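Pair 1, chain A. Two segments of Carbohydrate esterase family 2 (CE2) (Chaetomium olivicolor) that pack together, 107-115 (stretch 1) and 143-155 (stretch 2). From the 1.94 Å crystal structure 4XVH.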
# COMPACT_ATOMS: atom_id res chain seq x y z
N ALA A 107 -3.57 13.82 14.95
CA ALA A 107 -3.71 12.78 13.94
C ALA A 107 -5.18 12.61 13.53
O ALA A 107 -6.08 12.80 14.34
CB ALA A 107 -3.15 11.48 14.44
N PRO A 108 -5.41 12.24 12.27
CA PRO A 108 -6.77 12.06 11.77
C PRO A 108 -7.59 11.04 12.59
O PRO A 108 -7.02 10.06 13.12
CB PRO A 108 -6.54 11.54 10.35
CG PRO A 108 -5.21 12.09 9.97
CD PRO A 108 -4.40 12.09 11.21
N LYS A 109 -8.90 11.26 12.69
CA LYS A 109 -9.79 10.28 13.33
C LYS A 109 -10.11 9.15 12.36
O LYS A 109 -10.43 8.05 12.80
CB LYS A 109 -11.08 10.94 13.80
CG LYS A 109 -10.83 11.98 14.86
CD LYS A 109 -12.10 12.72 15.20
CE LYS A 109 -11.84 13.73 16.31
NZ LYS A 109 -13.12 14.27 16.82
N ARG A 110 -10.02 9.42 11.06
CA ARG A 110 -10.37 8.41 10.06
C ARG A 110 -9.17 7.54 9.72
O ARG A 110 -8.06 8.06 9.60
CB ARG A 110 -10.90 9.06 8.78
CG ARG A 110 -12.18 9.86 9.01
CD ARG A 110 -12.55 10.59 7.72
NE ARG A 110 -13.83 11.29 7.92
CZ ARG A 110 -14.36 12.13 7.02
NH1 ARG A 110 -13.73 12.33 5.86
NH2 ARG A 110 -15.52 12.74 7.29
N GLN A 111 -9.38 6.24 9.57
CA GLN A 111 -8.24 5.32 9.36
C GLN A 111 -8.62 4.26 8.34
O GLN A 111 -9.73 3.69 8.41
CB GLN A 111 -7.83 4.64 10.70
CG GLN A 111 -7.41 5.62 11.82
CD GLN A 111 -7.11 4.90 13.15
OE1 GLN A 111 -7.67 3.85 13.42
NE2 GLN A 111 -6.20 5.46 13.97
N ILE A 112 -7.69 3.95 7.44
CA ILE A 112 -7.98 3.01 6.36
C ILE A 112 -6.83 2.03 6.12
O ILE A 112 -5.68 2.45 5.96
CB ILE A 112 -8.26 3.80 5.04
CG1 ILE A 112 -9.49 4.72 5.19
CG2 ILE A 112 -8.42 2.88 3.87
CD1 ILE A 112 -9.78 5.54 3.90
N ASP A 113 -7.13 0.73 6.06
CA ASP A 113 -6.14 -0.26 5.61
C ASP A 113 -6.28 -0.48 4.11
O ASP A 113 -7.40 -0.57 3.59
CB ASP A 113 -6.32 -1.60 6.32
CG ASP A 113 -5.58 -1.67 7.66
OD1 ASP A 113 -5.12 -0.61 8.13
OD2 ASP A 113 -5.49 -2.78 8.25
N ILE A 114 -5.15 -0.61 3.42
CA ILE A 114 -5.17 -0.94 2.00
C ILE A 114 -4.30 -2.17 1.77
O ILE A 114 -3.11 -2.13 2.01
CB ILE A 114 -4.65 0.22 1.17
CG1 ILE A 114 -5.26 1.54 1.70
CG2 ILE A 114 -4.94 -0.04 -0.31
CD1 ILE A 114 -4.38 2.74 1.54
N ILE A 115 -4.91 -3.27 1.32
CA ILE A 115 -4.20 -4.54 1.27
C ILE A 115 -4.15 -5.03 -0.17
O ILE A 115 -5.19 -5.08 -0.82
CB ILE A 115 -4.90 -5.61 2.12
CG1 ILE A 115 -5.08 -5.12 3.58
CG2 ILE A 115 -4.12 -6.95 2.05
CD1 ILE A 115 -6.16 -5.90 4.38
N THR A 143 -0.51 6.06 -5.30
CA THR A 143 -1.40 4.93 -5.63
C THR A 143 -2.87 5.28 -5.38
O THR A 143 -3.17 6.15 -4.58
CB THR A 143 -1.06 3.67 -4.84
OG1 THR A 143 -1.03 3.97 -3.43
CG2 THR A 143 0.33 3.10 -5.30
N TYR A 144 -3.77 4.53 -6.02
CA TYR A 144 -5.22 4.72 -5.87
C TYR A 144 -5.62 4.66 -4.38
O TYR A 144 -6.43 5.45 -3.91
CB TYR A 144 -6.00 3.64 -6.68
CG TYR A 144 -5.89 2.29 -6.00
CD1 TYR A 144 -4.71 1.53 -6.06
CD2 TYR A 144 -6.94 1.82 -5.20
CE1 TYR A 144 -4.60 0.31 -5.36
CE2 TYR A 144 -6.84 0.63 -4.52
CZ TYR A 144 -5.67 -0.13 -4.60
OH TYR A 144 -5.60 -1.31 -3.89
N GLY A 145 -5.02 3.75 -3.61
CA GLY A 145 -5.48 3.62 -2.22
C GLY A 145 -5.06 4.80 -1.35
O GLY A 145 -5.82 5.30 -0.53
N VAL A 146 -3.81 5.23 -1.52
CA VAL A 146 -3.33 6.41 -0.79
C VAL A 146 -4.02 7.71 -1.22
O VAL A 146 -4.38 8.56 -0.38
CB VAL A 146 -1.80 6.51 -0.97
CG1 VAL A 146 -1.28 7.84 -0.39
CG2 VAL A 146 -1.16 5.26 -0.27
N LEU A 147 -4.24 7.88 -2.52
CA LEU A 147 -4.92 9.07 -3.00
C LEU A 147 -6.38 9.13 -2.46
O LEU A 147 -6.89 10.21 -2.14
CB LEU A 147 -4.90 9.09 -4.53
CG LEU A 147 -3.52 9.34 -5.15
CD1 LEU A 147 -3.64 9.41 -6.70
CD2 LEU A 147 -2.93 10.66 -4.57
N ALA A 148 -7.04 7.98 -2.35
CA ALA A 148 -8.36 7.91 -1.74
C ALA A 148 -8.30 8.30 -0.26
O ALA A 148 -9.15 9.05 0.20
CB ALA A 148 -8.96 6.48 -1.89
N ALA A 149 -7.33 7.76 0.47
CA ALA A 149 -7.21 8.10 1.90
C ALA A 149 -6.92 9.61 2.05
O ALA A 149 -7.52 10.28 2.88
CB ALA A 149 -6.08 7.25 2.54
N ASN A 150 -6.01 10.14 1.24
CA ASN A 150 -5.77 11.58 1.24
C ASN A 150 -7.05 12.40 1.02
O ASN A 150 -7.30 13.39 1.69
CB ASN A 150 -4.78 11.98 0.15
CG ASN A 150 -3.34 11.46 0.39
OD1 ASN A 150 -2.96 11.02 1.49
ND2 ASN A 150 -2.53 11.55 -0.66
N ALA A 151 -7.85 12.02 0.02
CA ALA A 151 -9.09 12.76 -0.28
C ALA A 151 -10.07 12.72 0.91
O ALA A 151 -10.87 13.63 1.11
CB ALA A 151 -9.76 12.17 -1.56
N LEU A 152 -10.02 11.63 1.67
CA LEU A 152 -10.94 11.48 2.82
C LEU A 152 -10.32 12.03 4.11
O LEU A 152 -10.93 11.95 5.17
CB LEU A 152 -11.28 10.00 3.01
CG LEU A 152 -12.00 9.41 1.78
CD1 LEU A 152 -12.13 7.92 1.96
CD2 LEU A 152 -13.36 10.09 1.61
N GLY A 153 -9.12 12.58 4.02
CA GLY A 153 -8.47 13.10 5.20
C GLY A 153 -8.14 11.99 6.19
O GLY A 153 -8.09 12.24 7.40
N ALA A 154 -7.92 10.76 5.70
CA ALA A 154 -7.68 9.63 6.60
C ALA A 154 -6.21 9.20 6.68
O ALA A 154 -5.49 9.24 5.69
CB ALA A 154 -8.51 8.42 6.17
N ASP A 155 -5.79 8.77 7.88
CA ASP A 155 -4.53 8.04 8.01
C ASP A 155 -4.71 6.70 7.31
O ASP A 155 -5.85 6.21 7.13
CB ASP A 155 -4.14 7.84 9.49
CG ASP A 155 -3.19 8.91 10.00
OD1 ASP A 155 -2.52 9.56 9.17
OD2 ASP A 155 -3.12 9.13 11.21
O HOH W 1 -4.83 8.13 12.91
O HOH W 2 -9.86 12.17 9.72

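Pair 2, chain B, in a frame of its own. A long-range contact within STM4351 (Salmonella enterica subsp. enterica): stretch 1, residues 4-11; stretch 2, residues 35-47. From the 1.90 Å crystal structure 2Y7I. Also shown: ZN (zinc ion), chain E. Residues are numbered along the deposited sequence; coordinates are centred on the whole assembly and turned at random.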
# COMPACT_ATOMS: atom_id res chain seq x y z
N SER B 4 11.94 -21.78 -19.32
CA SER B 4 11.64 -21.42 -17.94
C SER B 4 11.01 -20.03 -17.93
O SER B 4 11.15 -19.27 -18.90
CB SER B 4 12.91 -21.41 -17.08
OG SER B 4 13.77 -20.34 -17.45
N ALA B 5 10.32 -19.69 -16.85
CA ALA B 5 9.82 -18.32 -16.67
C ALA B 5 11.03 -17.41 -16.50
O ALA B 5 12.07 -17.85 -16.01
CB ALA B 5 8.91 -18.23 -15.46
N ARG B 6 10.90 -16.15 -16.92
CA ARG B 6 11.94 -15.16 -16.66
C ARG B 6 12.20 -15.12 -15.15
O ARG B 6 11.27 -15.27 -14.35
CB ARG B 6 11.55 -13.78 -17.20
CG ARG B 6 10.36 -13.12 -16.51
CD ARG B 6 9.89 -11.83 -17.21
NE ARG B 6 10.81 -10.71 -17.02
CZ ARG B 6 10.44 -9.43 -17.00
NH1 ARG B 6 9.16 -9.11 -17.15
NH2 ARG B 6 11.34 -8.48 -16.83
N THR B 7 13.47 -14.95 -14.78
CA THR B 7 13.86 -14.96 -13.38
C THR B 7 14.59 -13.66 -13.04
O THR B 7 15.62 -13.35 -13.63
CB THR B 7 14.73 -16.20 -13.03
OG1 THR B 7 13.99 -17.39 -13.30
CG2 THR B 7 15.13 -16.19 -11.56
N LEU B 8 14.01 -12.93 -12.09
CA LEU B 8 14.56 -11.67 -11.63
C LEU B 8 15.49 -11.95 -10.44
O LEU B 8 15.07 -12.51 -9.42
CB LEU B 8 13.42 -10.74 -11.23
CG LEU B 8 13.63 -9.23 -11.10
CD1 LEU B 8 14.24 -8.65 -12.38
CD2 LEU B 8 12.28 -8.56 -10.81
N HIS B 9 16.76 -11.58 -10.60
CA HIS B 9 17.79 -11.86 -9.60
C HIS B 9 17.95 -10.66 -8.67
O HIS B 9 18.36 -9.59 -9.11
CB HIS B 9 19.12 -12.22 -10.28
CG HIS B 9 19.03 -13.38 -11.23
ND1 HIS B 9 18.81 -13.22 -12.59
CD2 HIS B 9 19.12 -14.72 -11.03
CE1 HIS B 9 18.77 -14.41 -13.17
NE2 HIS B 9 18.95 -15.33 -12.25
N PHE B 10 17.61 -10.85 -7.40
CA PHE B 10 17.72 -9.82 -6.37
C PHE B 10 18.94 -10.07 -5.51
O PHE B 10 19.23 -11.21 -5.17
CB PHE B 10 16.51 -9.84 -5.44
CG PHE B 10 15.29 -9.17 -6.00
CD1 PHE B 10 14.40 -9.88 -6.80
CD2 PHE B 10 15.01 -7.84 -5.68
CE1 PHE B 10 13.24 -9.25 -7.30
CE2 PHE B 10 13.85 -7.20 -6.19
CZ PHE B 10 12.97 -7.92 -7.00
N GLY B 11 19.63 -8.99 -5.16
CA GLY B 11 20.68 -9.03 -4.15
C GLY B 11 20.10 -8.45 -2.88
O GLY B 11 19.32 -7.49 -2.93
N VAL B 35 7.50 -8.72 -0.30
CA VAL B 35 7.34 -7.66 -1.28
C VAL B 35 7.94 -8.06 -2.64
O VAL B 35 7.26 -7.97 -3.66
CB VAL B 35 7.94 -6.30 -0.78
CG1 VAL B 35 7.94 -5.26 -1.90
CG2 VAL B 35 7.14 -5.76 0.41
N ALA B 36 9.21 -8.49 -2.65
CA ALA B 36 9.86 -8.86 -3.92
C ALA B 36 9.13 -10.01 -4.64
O ALA B 36 8.97 -9.97 -5.87
CB ALA B 36 11.34 -9.20 -3.68
N ASN B 37 8.70 -11.01 -3.89
CA ASN B 37 7.95 -12.13 -4.47
C ASN B 37 6.63 -11.66 -5.10
O ASN B 37 6.27 -12.09 -6.19
CB ASN B 37 7.70 -13.23 -3.43
CG ASN B 37 8.88 -14.19 -3.29
OD1 ASN B 37 9.46 -14.64 -4.28
ND2 ASN B 37 9.23 -14.53 -2.06
N ALA B 38 5.94 -10.75 -4.41
CA ALA B 38 4.68 -10.21 -4.91
C ALA B 38 4.91 -9.40 -6.20
O ALA B 38 4.14 -9.52 -7.16
CB ALA B 38 3.99 -9.35 -3.83
N VAL B 39 5.98 -8.61 -6.21
CA VAL B 39 6.39 -7.87 -7.42
C VAL B 39 6.69 -8.83 -8.58
O VAL B 39 6.18 -8.65 -9.69
CB VAL B 39 7.60 -6.95 -7.12
CG1 VAL B 39 8.21 -6.37 -8.42
CG2 VAL B 39 7.18 -5.84 -6.17
N CYS B 40 7.50 -9.87 -8.32
CA CYS B 40 7.78 -10.91 -9.32
C CYS B 40 6.52 -11.60 -9.86
O CYS B 40 6.40 -11.82 -11.08
CB CYS B 40 8.77 -11.94 -8.78
SG CYS B 40 10.41 -11.24 -8.67
N LYS B 41 5.58 -11.92 -8.97
CA LYS B 41 4.32 -12.53 -9.41
C LYS B 41 3.56 -11.62 -10.38
O LYS B 41 3.09 -12.08 -11.42
CB LYS B 41 3.44 -12.93 -8.22
CG LYS B 41 2.21 -13.74 -8.64
CD LYS B 41 1.52 -14.38 -7.44
CE LYS B 41 0.40 -15.31 -7.91
NZ LYS B 41 -0.30 -15.96 -6.76
N GLU B 42 3.47 -10.32 -10.06
CA GLU B 42 2.83 -9.34 -10.96
C GLU B 42 3.56 -9.21 -12.29
O GLU B 42 2.95 -8.88 -13.30
CB GLU B 42 2.70 -7.96 -10.30
CG GLU B 42 1.66 -7.86 -9.19
CD GLU B 42 0.22 -8.06 -9.67
OE1 GLU B 42 -0.04 -8.01 -10.89
OE2 GLU B 42 -0.65 -8.29 -8.81
N MET B 43 4.86 -9.48 -12.27
CA MET B 43 5.68 -9.39 -13.48
C MET B 43 5.75 -10.73 -14.24
O MET B 43 6.45 -10.83 -15.25
CB MET B 43 7.09 -8.92 -13.12
CG MET B 43 7.15 -7.47 -12.64
SD MET B 43 8.80 -6.94 -12.16
CE MET B 43 9.74 -7.25 -13.65
N GLN B 44 5.01 -11.72 -13.73
CA GLN B 44 5.02 -13.09 -14.26
C GLN B 44 6.45 -13.65 -14.34
O GLN B 44 6.83 -14.29 -15.33
CB GLN B 44 4.27 -13.18 -15.59
CG GLN B 44 2.78 -12.98 -15.42
CD GLN B 44 2.04 -12.87 -16.74
OE1 GLN B 44 2.32 -11.98 -17.56
NE2 GLN B 44 1.07 -13.75 -16.95
N ALA B 45 7.21 -13.38 -13.28
CA ALA B 45 8.60 -13.78 -13.16
C ALA B 45 8.82 -14.60 -11.91
O ALA B 45 8.08 -14.49 -10.93
CB ALA B 45 9.50 -12.55 -13.12
N GLU B 46 9.86 -15.44 -11.95
CA GLU B 46 10.35 -16.13 -10.78
C GLU B 46 11.35 -15.20 -10.09
O GLU B 46 11.89 -14.28 -10.71
CB GLU B 46 11.03 -17.44 -11.17
CG GLU B 46 10.08 -18.52 -11.72
CD GLU B 46 9.42 -19.35 -10.63
OE1 GLU B 46 10.14 -19.91 -9.77
OE2 GLU B 46 8.17 -19.44 -10.62
N CYS B 47 11.60 -15.47 -8.81
CA CYS B 47 12.49 -14.64 -8.00
C CYS B 47 13.71 -15.43 -7.52
O CYS B 47 13.58 -16.58 -7.10
CB CYS B 47 11.72 -14.11 -6.79
SG CYS B 47 12.52 -12.72 -6.02
ZN ZN E . 19.00 -11.59 -13.85
O HOH W 3 21.04 -11.15 -13.32

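Superposing N, CA and C of 14 central residues brings pair 2 onto pair 1 with an RMSD of 0.9 Å. In each, a strand lies against a helix running nearly antiparallel to it (171° in pair 1, 156° in pair 2; closest axis approach 9.2 and 9.8 Å), and the chain leaving the helix turns back to lie parallel beside the strand. The turn is a Schellman motif in both, with Gly A153 matching Gln B44. Both have positive phi, 66° and 53°, so the backbone reversal is common to a glycine and a residue with a full side chain.

The returning chain is fixed by equivalent backbone hydrogen bonds. In pair 1, Asp A155 N donates to Arg A110 O (2.9 Å) and Ile A112 N to Asp A155 O (2.9 Å); in pair 2, Glu B46 N donates to Arg B6 O (2.8 Å) and Leu B8 N to Glu B46 O (2.9 Å). The matched bridges Gln A111–Asp A155 and Thr B7–Glu B46 have CA–CA distances of 4.8 and 4.5 Å. The N-H...acceptor angles are more open in pair 2 (160° and 163°) than in pair 1 (135° and 139°).

Beneath the strand, Ile A112 and Leu B8 occupy one position, their side-chain centres 1.3 Å apart. Ile A112 CD1 reaches Leu A152 CD1 and Ala A154 CB, both at 3.9 Å, and Ala A149 CB at 4.3 Å. Leu B8 CD2 meets the counterparts of two of these, Met B43 CE at 4.0 Å and Cys B40 SG at 3.9 Å.

The next inward position pairs Ile A114 with Phe B10. Ile A114 CD1 lies 3.6 Å from Gly A145 O, and an ideal CB on Gly A145 would come within 2.7 Å of Ile A114 CG2, so the bare glycine leaves room for the branched side chain. Phe B10 instead presents a flat ring: Ala B36 CB sits over one face, 4.0 Å from the centroid and 14° off the normal, while Cys B40 SG approaches the edge, 3.7 Å from Phe B10 CE1. The earlier part of each helix stretch superposes less closely, with Val A146 and Ala B36 1.8 Å apart at CA, against 0.7 Å for Leu A152 and Met B43.

The matched arginines leave the backbone by different routes, chi1 m in Arg A110 and p in Arg B6, yet both bring NH1 toward the equivalent carbonyl. Arg A110 NH1 donates a hydrogen bond to Leu A152 O (2.9 Å), which lies near the guanidinium plane. Arg B6 approaches obliquely, NH1 to Met B43 O being 3.7 Å, and its NH2 lies 3.8 Å from Met B43 CE.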